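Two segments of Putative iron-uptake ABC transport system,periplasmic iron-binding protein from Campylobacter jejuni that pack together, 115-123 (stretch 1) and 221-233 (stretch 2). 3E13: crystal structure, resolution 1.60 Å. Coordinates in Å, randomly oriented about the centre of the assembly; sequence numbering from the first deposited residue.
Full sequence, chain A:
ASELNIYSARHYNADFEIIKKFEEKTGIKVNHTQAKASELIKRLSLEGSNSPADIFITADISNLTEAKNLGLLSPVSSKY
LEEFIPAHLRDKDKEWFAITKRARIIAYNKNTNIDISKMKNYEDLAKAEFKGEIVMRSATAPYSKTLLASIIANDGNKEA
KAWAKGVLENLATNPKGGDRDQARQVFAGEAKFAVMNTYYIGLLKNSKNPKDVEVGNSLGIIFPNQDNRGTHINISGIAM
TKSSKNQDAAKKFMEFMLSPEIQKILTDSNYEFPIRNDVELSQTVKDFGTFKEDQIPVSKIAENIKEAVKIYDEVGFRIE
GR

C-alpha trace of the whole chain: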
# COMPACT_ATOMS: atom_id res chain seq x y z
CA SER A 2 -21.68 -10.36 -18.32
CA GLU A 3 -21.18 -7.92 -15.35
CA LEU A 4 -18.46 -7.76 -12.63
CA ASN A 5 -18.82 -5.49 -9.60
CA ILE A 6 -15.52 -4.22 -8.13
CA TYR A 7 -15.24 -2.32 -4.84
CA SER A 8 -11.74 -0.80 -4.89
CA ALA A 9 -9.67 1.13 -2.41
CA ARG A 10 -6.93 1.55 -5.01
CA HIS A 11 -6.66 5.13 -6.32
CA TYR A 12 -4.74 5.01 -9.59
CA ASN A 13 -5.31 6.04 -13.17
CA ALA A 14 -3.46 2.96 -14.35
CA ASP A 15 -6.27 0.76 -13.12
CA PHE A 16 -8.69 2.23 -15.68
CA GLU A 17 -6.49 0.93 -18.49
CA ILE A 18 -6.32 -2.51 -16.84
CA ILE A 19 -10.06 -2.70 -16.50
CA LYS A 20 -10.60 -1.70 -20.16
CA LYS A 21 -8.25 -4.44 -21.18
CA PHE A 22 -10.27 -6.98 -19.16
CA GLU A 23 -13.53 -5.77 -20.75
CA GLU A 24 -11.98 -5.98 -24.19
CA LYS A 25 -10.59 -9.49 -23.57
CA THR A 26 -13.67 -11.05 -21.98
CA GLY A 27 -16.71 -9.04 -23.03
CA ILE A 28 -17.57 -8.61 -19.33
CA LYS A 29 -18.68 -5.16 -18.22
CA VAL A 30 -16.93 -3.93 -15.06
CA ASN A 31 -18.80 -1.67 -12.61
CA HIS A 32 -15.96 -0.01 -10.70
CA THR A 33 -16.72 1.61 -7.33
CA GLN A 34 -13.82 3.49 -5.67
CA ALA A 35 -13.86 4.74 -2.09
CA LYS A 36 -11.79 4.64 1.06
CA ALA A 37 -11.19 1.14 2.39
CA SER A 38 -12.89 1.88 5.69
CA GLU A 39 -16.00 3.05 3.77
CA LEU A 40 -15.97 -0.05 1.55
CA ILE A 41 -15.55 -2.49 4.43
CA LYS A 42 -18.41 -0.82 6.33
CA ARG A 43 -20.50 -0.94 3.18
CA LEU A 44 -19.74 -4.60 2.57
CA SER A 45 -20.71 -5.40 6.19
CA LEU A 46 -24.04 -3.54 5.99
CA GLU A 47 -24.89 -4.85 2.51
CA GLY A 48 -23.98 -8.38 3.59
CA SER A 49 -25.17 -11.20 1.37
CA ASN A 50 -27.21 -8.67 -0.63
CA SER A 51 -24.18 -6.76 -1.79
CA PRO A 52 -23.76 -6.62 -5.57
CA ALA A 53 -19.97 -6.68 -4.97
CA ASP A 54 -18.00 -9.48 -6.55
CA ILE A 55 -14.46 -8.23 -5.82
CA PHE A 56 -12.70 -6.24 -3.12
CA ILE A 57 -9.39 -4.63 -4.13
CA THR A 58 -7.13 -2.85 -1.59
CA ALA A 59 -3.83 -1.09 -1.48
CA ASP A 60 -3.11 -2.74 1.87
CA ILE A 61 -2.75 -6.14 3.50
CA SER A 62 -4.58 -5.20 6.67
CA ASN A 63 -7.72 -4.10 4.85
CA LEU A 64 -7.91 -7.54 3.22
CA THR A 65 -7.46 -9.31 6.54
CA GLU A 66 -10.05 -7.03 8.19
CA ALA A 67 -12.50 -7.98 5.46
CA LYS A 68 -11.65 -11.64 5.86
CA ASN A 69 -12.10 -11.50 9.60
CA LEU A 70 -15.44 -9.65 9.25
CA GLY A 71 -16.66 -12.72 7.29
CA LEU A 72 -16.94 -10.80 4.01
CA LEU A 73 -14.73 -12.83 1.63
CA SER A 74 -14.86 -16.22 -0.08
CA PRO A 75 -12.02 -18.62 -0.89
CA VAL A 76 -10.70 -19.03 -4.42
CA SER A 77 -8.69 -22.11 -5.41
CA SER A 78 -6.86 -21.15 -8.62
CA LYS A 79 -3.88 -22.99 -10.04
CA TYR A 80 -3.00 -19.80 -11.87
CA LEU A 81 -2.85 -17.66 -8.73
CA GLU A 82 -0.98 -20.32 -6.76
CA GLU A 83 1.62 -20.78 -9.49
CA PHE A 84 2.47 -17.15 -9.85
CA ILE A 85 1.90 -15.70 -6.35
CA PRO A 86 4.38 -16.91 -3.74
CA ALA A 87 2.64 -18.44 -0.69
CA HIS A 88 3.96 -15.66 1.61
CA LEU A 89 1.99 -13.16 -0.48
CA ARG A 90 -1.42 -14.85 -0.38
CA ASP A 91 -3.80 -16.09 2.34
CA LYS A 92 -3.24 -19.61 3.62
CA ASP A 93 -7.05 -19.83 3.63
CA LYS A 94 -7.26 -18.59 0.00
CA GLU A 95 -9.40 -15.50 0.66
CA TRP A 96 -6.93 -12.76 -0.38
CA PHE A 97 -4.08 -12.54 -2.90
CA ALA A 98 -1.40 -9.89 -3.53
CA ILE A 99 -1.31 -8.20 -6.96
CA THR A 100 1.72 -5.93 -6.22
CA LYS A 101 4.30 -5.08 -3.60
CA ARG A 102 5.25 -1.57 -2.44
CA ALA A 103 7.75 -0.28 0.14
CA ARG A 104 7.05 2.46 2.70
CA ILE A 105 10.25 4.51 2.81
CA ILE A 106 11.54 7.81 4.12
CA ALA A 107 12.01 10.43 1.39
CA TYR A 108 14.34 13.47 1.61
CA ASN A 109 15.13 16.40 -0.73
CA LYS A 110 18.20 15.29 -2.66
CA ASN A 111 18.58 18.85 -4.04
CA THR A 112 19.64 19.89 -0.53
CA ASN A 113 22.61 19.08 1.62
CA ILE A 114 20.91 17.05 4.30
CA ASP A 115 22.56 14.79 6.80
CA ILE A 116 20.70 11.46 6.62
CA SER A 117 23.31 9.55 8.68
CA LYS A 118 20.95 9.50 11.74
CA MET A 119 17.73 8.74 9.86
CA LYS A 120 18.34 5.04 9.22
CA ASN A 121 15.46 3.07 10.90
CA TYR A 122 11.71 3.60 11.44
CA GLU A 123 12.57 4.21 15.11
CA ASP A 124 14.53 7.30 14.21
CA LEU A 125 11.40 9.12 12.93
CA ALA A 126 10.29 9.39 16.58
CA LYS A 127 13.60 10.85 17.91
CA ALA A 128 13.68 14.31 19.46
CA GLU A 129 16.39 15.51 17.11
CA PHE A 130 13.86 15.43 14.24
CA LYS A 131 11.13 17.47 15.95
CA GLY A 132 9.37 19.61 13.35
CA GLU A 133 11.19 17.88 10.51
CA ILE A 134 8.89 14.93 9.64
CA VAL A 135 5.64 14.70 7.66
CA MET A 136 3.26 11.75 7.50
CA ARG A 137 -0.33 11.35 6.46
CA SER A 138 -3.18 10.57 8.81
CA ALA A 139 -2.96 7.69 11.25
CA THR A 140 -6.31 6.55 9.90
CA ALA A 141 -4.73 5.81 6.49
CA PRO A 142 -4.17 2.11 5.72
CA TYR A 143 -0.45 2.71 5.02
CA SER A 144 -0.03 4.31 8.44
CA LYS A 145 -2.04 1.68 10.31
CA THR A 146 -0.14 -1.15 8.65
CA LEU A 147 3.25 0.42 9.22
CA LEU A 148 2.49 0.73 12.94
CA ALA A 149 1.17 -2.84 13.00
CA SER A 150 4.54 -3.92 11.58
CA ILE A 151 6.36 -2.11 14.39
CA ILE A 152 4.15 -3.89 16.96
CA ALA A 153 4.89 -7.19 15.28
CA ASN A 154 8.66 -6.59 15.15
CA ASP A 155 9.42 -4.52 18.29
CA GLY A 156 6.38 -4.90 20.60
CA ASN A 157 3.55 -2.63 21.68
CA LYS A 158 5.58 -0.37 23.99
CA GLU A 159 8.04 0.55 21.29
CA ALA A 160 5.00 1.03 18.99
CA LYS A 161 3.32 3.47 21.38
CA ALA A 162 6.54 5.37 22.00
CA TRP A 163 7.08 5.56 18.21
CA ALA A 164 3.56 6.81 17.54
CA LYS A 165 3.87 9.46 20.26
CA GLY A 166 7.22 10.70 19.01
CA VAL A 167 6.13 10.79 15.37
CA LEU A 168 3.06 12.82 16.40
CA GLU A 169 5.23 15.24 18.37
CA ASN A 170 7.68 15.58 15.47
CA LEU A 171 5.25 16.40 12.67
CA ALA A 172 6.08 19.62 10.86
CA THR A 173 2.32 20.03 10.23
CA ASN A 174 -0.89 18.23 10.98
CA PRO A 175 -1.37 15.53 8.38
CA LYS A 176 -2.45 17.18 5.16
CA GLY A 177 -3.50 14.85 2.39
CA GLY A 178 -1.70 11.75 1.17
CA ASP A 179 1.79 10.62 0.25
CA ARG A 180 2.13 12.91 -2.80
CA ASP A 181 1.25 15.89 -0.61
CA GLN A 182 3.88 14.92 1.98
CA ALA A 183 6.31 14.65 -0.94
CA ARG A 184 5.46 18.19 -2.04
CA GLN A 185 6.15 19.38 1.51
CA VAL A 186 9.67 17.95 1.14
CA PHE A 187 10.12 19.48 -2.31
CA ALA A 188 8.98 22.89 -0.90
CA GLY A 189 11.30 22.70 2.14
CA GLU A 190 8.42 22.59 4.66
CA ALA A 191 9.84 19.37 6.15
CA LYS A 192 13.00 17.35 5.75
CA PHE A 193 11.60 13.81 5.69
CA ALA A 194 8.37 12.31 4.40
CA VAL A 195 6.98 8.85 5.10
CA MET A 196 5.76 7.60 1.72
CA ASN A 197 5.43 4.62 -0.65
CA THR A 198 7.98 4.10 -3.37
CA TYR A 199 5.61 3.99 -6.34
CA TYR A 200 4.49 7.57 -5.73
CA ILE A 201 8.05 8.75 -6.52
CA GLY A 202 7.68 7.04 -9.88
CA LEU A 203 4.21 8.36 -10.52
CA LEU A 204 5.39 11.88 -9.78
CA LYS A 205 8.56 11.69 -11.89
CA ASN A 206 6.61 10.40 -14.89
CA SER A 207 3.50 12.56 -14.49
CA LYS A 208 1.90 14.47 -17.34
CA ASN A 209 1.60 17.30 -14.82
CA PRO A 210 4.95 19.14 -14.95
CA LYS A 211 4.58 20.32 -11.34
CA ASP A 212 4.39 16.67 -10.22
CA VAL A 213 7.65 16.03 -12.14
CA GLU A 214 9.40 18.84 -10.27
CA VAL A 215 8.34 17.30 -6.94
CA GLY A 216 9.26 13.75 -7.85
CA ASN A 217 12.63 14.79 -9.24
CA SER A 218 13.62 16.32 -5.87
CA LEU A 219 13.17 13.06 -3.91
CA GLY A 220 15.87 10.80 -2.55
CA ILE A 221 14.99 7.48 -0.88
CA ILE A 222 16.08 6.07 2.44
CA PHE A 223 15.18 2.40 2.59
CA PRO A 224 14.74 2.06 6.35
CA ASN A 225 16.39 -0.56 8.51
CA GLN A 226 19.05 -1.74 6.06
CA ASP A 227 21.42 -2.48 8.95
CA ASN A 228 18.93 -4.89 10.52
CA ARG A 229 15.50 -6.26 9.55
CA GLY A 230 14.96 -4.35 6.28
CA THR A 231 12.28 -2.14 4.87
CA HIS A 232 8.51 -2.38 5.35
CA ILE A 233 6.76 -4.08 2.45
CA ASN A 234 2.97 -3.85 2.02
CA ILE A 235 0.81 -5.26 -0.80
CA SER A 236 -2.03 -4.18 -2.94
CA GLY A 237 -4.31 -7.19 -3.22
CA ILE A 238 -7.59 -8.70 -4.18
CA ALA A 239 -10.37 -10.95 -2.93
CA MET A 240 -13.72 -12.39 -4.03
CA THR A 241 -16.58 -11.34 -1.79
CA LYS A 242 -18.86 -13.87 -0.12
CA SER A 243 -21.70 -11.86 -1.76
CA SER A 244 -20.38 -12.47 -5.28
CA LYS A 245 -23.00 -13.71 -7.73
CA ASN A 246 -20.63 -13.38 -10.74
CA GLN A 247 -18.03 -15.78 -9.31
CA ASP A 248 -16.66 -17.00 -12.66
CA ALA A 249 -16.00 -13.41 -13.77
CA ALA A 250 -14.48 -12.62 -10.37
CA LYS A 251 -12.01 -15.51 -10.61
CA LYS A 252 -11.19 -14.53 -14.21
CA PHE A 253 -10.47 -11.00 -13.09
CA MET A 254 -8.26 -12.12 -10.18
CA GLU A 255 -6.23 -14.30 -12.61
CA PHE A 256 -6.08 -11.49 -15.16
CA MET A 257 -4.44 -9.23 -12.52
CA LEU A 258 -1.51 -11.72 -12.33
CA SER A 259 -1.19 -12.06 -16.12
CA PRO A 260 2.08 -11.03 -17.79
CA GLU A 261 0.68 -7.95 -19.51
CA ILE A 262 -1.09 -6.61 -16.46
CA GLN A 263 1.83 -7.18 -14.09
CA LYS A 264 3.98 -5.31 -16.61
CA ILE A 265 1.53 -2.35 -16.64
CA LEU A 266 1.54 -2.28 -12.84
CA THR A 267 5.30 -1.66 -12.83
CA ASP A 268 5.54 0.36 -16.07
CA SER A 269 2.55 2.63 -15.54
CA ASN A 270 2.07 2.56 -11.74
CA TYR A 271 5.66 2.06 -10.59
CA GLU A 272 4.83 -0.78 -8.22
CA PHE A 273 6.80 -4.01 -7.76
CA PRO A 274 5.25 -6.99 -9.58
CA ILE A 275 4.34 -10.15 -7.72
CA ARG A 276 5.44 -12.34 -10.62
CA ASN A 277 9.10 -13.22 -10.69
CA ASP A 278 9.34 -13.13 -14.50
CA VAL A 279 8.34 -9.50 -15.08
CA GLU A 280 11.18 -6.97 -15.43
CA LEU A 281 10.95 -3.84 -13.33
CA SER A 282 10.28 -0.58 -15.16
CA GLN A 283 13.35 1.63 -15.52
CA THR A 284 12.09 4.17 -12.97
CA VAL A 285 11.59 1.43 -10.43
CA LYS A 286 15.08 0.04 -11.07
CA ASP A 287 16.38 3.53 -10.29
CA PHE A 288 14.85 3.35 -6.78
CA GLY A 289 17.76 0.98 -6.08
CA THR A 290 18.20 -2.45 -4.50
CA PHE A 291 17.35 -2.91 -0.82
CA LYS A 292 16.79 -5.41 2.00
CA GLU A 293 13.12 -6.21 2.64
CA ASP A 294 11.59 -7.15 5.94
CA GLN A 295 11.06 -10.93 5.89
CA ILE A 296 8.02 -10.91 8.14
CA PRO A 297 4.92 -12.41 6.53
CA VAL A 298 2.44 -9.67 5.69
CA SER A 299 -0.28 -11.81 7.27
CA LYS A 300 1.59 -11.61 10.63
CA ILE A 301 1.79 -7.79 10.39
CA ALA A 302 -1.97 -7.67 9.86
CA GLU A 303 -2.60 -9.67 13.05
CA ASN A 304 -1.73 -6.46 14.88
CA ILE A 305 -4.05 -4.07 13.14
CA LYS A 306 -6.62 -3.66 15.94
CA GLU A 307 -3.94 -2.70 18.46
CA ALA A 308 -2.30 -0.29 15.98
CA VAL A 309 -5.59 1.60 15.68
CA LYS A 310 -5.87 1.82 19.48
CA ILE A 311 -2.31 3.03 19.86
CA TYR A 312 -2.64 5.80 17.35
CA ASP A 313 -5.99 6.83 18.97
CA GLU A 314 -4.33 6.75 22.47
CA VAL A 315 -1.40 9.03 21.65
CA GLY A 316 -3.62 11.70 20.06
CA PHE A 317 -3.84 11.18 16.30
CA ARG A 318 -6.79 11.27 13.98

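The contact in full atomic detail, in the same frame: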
# COMPACT_ATOMS: atom_id res chain seq x y z
N ASP A 115 21.90 15.87 6.12
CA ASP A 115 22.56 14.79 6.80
C ASP A 115 21.48 13.71 7.08
O ASP A 115 20.51 13.94 7.79
CB ASP A 115 23.15 15.33 8.12
CG ASP A 115 23.93 14.31 8.87
OD1 ASP A 115 24.01 13.15 8.42
OD2 ASP A 115 24.52 14.58 9.94
N ILE A 116 21.62 12.57 6.43
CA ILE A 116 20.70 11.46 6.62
C ILE A 116 21.39 10.33 7.42
O ILE A 116 20.82 9.25 7.59
CB ILE A 116 20.20 10.94 5.25
CG1 ILE A 116 21.34 10.37 4.38
CG2 ILE A 116 19.49 12.04 4.50
CD1 ILE A 116 20.86 9.56 3.14
N SER A 117 22.59 10.59 7.94
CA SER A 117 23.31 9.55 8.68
C SER A 117 22.58 9.05 9.92
O SER A 117 22.84 7.92 10.36
CB SER A 117 24.70 10.05 9.10
OG SER A 117 24.57 11.09 10.06
N LYS A 118 21.69 9.86 10.50
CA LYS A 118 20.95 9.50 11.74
C LYS A 118 19.47 9.20 11.47
O LYS A 118 18.71 8.97 12.41
CB LYS A 118 21.04 10.60 12.80
CG LYS A 118 22.46 11.09 13.11
CD LYS A 118 23.36 9.99 13.60
CE LYS A 118 24.70 10.58 14.14
NZ LYS A 118 25.63 10.83 12.96
N MET A 119 19.10 9.12 10.21
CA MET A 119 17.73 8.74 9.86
C MET A 119 17.82 7.42 9.08
O MET A 119 17.76 7.39 7.86
CB MET A 119 17.08 9.85 9.04
CG MET A 119 15.60 9.56 8.63
SD MET A 119 14.50 9.29 10.00
CE MET A 119 14.15 11.00 10.51
N LYS A 120 18.03 6.34 9.80
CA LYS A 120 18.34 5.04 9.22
C LYS A 120 17.20 3.97 9.40
O LYS A 120 17.01 3.16 8.54
CB LYS A 120 19.64 4.50 9.84
CG LYS A 120 20.89 5.28 9.49
CD LYS A 120 21.40 4.87 8.16
CE LYS A 120 22.60 5.72 7.69
NZ LYS A 120 22.86 5.40 6.24
N ASN A 121 16.46 4.04 10.52
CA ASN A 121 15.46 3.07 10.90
C ASN A 121 14.14 3.78 11.17
O ASN A 121 14.15 4.96 11.46
CB ASN A 121 15.91 2.39 12.20
CG ASN A 121 17.26 1.69 12.04
OD1 ASN A 121 17.45 0.91 11.11
ND2 ASN A 121 18.21 1.99 12.93
N TYR A 122 13.04 3.05 11.10
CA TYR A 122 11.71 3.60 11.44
C TYR A 122 11.76 4.28 12.77
O TYR A 122 11.16 5.35 12.92
CB TYR A 122 10.57 2.57 11.35
CG TYR A 122 10.38 2.08 9.93
CD1 TYR A 122 10.80 0.82 9.55
CD2 TYR A 122 9.87 2.93 8.93
CE1 TYR A 122 10.68 0.38 8.23
CE2 TYR A 122 9.75 2.52 7.61
CZ TYR A 122 10.13 1.20 7.27
OH TYR A 122 10.10 0.82 5.98
N GLU A 123 12.50 3.70 13.73
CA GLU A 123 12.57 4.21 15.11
C GLU A 123 13.04 5.65 15.13
O GLU A 123 12.60 6.47 15.95
CB GLU A 123 13.53 3.32 15.91
CG GLU A 123 13.98 3.91 17.23
CD GLU A 123 14.95 3.00 17.96
OE1 GLU A 123 15.67 2.21 17.31
OE2 GLU A 123 15.01 3.15 19.20
N ILE A 221 15.60 8.54 -1.68
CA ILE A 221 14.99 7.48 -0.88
C ILE A 221 15.96 7.00 0.18
O ILE A 221 17.09 6.61 -0.14
CB ILE A 221 14.61 6.28 -1.76
CG1 ILE A 221 13.59 6.72 -2.82
CG2 ILE A 221 14.13 5.11 -0.86
CD1 ILE A 221 13.18 5.57 -3.82
N ILE A 222 15.49 6.93 1.41
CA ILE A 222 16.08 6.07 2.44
C ILE A 222 15.24 4.82 2.53
O ILE A 222 14.07 4.90 2.87
CB ILE A 222 16.09 6.80 3.80
CG1 ILE A 222 16.91 8.11 3.71
CG2 ILE A 222 16.56 5.91 4.90
CD1 ILE A 222 16.66 9.11 4.80
N PHE A 223 15.82 3.66 2.26
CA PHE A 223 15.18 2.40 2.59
C PHE A 223 15.43 2.08 4.06
O PHE A 223 16.57 1.80 4.44
CB PHE A 223 15.77 1.31 1.70
CG PHE A 223 15.36 1.44 0.25
CD1 PHE A 223 16.24 1.87 -0.71
CD2 PHE A 223 14.07 1.10 -0.13
CE1 PHE A 223 15.84 2.03 -2.02
CE2 PHE A 223 13.67 1.23 -1.46
CZ PHE A 223 14.57 1.70 -2.39
N PRO A 224 14.43 2.20 4.94
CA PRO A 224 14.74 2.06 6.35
C PRO A 224 15.19 0.65 6.73
O PRO A 224 14.81 -0.35 6.12
CB PRO A 224 13.43 2.47 7.05
CG PRO A 224 12.77 3.36 6.03
CD PRO A 224 13.05 2.64 4.75
N ASN A 225 15.99 0.64 7.77
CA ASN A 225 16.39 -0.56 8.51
C ASN A 225 17.33 -1.50 7.75
O ASN A 225 17.29 -2.71 7.96
CB ASN A 225 15.16 -1.29 9.05
CG ASN A 225 14.42 -0.49 10.13
OD1 ASN A 225 13.82 0.52 9.83
ND2 ASN A 225 14.45 -0.98 11.38
N GLN A 226 18.11 -0.95 6.84
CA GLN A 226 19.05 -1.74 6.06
C GLN A 226 20.10 -2.43 6.91
O GLN A 226 20.62 -3.47 6.51
CB GLN A 226 19.71 -0.90 4.98
CG GLN A 226 18.79 -0.41 3.89
CD GLN A 226 17.99 -1.49 3.28
OE1 GLN A 226 18.56 -2.32 2.53
NE2 GLN A 226 16.67 -1.57 3.62
N ASP A 227 20.40 -1.86 8.07
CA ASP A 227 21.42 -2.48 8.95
C ASP A 227 20.86 -3.63 9.77
O ASP A 227 21.62 -4.30 10.49
CB ASP A 227 22.06 -1.44 9.89
CG ASP A 227 22.69 -0.27 9.16
OD1 ASP A 227 23.44 -0.52 8.22
OD2 ASP A 227 22.46 0.93 9.50
N ASN A 228 19.54 -3.89 9.67
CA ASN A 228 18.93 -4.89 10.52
C ASN A 228 17.85 -5.64 9.74
O ASN A 228 18.18 -6.37 8.82
CB ASN A 228 18.50 -4.29 11.88
CG ASN A 228 17.77 -2.95 11.75
OD1 ASN A 228 18.36 -1.84 11.89
ND2 ASN A 228 16.47 -3.05 11.59
N ARG A 229 16.57 -5.42 10.06
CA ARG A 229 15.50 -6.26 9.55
C ARG A 229 15.02 -5.96 8.13
O ARG A 229 14.36 -6.80 7.51
CB ARG A 229 14.32 -6.21 10.53
CG ARG A 229 13.56 -4.89 10.62
CD ARG A 229 12.30 -5.01 11.40
NE ARG A 229 11.49 -3.80 11.49
CZ ARG A 229 11.38 -3.02 12.53
NH1 ARG A 229 12.12 -3.21 13.62
NH2 ARG A 229 10.49 -2.03 12.51
N GLY A 230 15.39 -4.79 7.59
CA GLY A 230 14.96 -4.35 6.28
C GLY A 230 13.65 -3.57 6.28
O GLY A 230 12.98 -3.37 7.32
N THR A 231 13.32 -3.13 5.08
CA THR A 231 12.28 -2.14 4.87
C THR A 231 10.89 -2.79 4.87
O THR A 231 10.67 -3.90 4.40
CB THR A 231 12.62 -1.47 3.49
OG1 THR A 231 13.83 -0.67 3.61
CG2 THR A 231 11.46 -0.56 3.00
N HIS A 232 9.91 -2.01 5.35
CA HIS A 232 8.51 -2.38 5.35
C HIS A 232 7.93 -2.52 3.94
O HIS A 232 7.98 -1.61 3.16
CB HIS A 232 7.70 -1.34 6.11
CG HIS A 232 6.24 -1.69 6.24
ND1 HIS A 232 5.22 -0.96 5.66
CD2 HIS A 232 5.66 -2.71 6.89
CE1 HIS A 232 4.06 -1.52 5.98
NE2 HIS A 232 4.30 -2.57 6.74
N ILE A 233 7.49 -3.74 3.65
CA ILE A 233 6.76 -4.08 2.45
C ILE A 233 5.27 -4.23 2.80
O ILE A 233 4.91 -4.86 3.83
CB ILE A 233 7.29 -5.41 1.89
CG1 ILE A 233 8.78 -5.27 1.51
CG2 ILE A 233 6.47 -5.86 0.71
CD1 ILE A 233 9.03 -4.33 0.44
O HOH W 1 18.76 2.12 6.57
O HOH W 2 13.21 0.77 13.68

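Three hydrogen bonds tie these two stretches together, and each uses at least one backbone group. The straightest runs from Asn225 N to Lys120 O, 2.8 Å long with an N-H...O angle of 176°. It lies close to the point where the two backbones draw nearest, the CA atoms of Asn121 and Asn225 being 4.4 Å apart. Asn225 then answers with its side chain: Tyr122 N donates to Asn225 OD1 over 2.9 Å. An asparagine suits this place because its short amide can accept from a neighbouring backbone while its own backbone NH is engaged two residues back along the partner, so that one residue grips stretch 1 twice. The third bond lies farther out, where His232 N donates to Tyr122 OH at 2.9 Å. The length of the tyrosine carries a polar atom across to a backbone NH that the main chain of stretch 1 does not approach.

Two waters extend this network. One accepts from Gln226 N (3.1 Å from the water oxygen) and lies within donating reach of Lys120 O (2.8 Å) and Phe223 O (3.1 Å); the other accepts from Glu123 N (3.0 Å) and Asn225 ND2 (3.1 Å). Lys120 O is further approached by Pro224 CA at 3.3 Å, a CA-H...O contact beside the stronger N-H bond.

The loop of stretch 2 is held in shape by its own bonds. A type I turn spans Asn225 to Asn228, and Asn225 O accepts from both Asn228 N (3.1 Å) and Gly230 N (2.8 Å). Thr231 OG1 donates to Pro224 O at 2.7 Å, linking two residues seven apart across the loop. Gly230 has phi/psi of 89/177, where a CB would be jammed against the preceding carbonyl oxygen, so glycine fits. In stretch 1, a type I turn from Ile116 to Met119 is closed by Met119 N to Ile116 O, 3.1 Å.

Tyr122 also dominates the packing, with the largest area covered by the other stretch. Pro224 lies over one face of its ring, Pro224 CB standing 3.6 Å from the Tyr122 ring centroid and 15° off the normal; the compact, conformationally restricted pyrrolidine ring presents its CB to the pi cloud. Near the plane of the ring, at its edge, are Gly230 O and Thr231 CA.

Beyond this, Ile222 points toward stretch 1 from the end of a strand. Its CD1 lies 4.0 Å from both Ile116 CB and Met119 CG, a small apolar patch to which the branched isoleucines and the flexible thioether chain of Met119 are well suited.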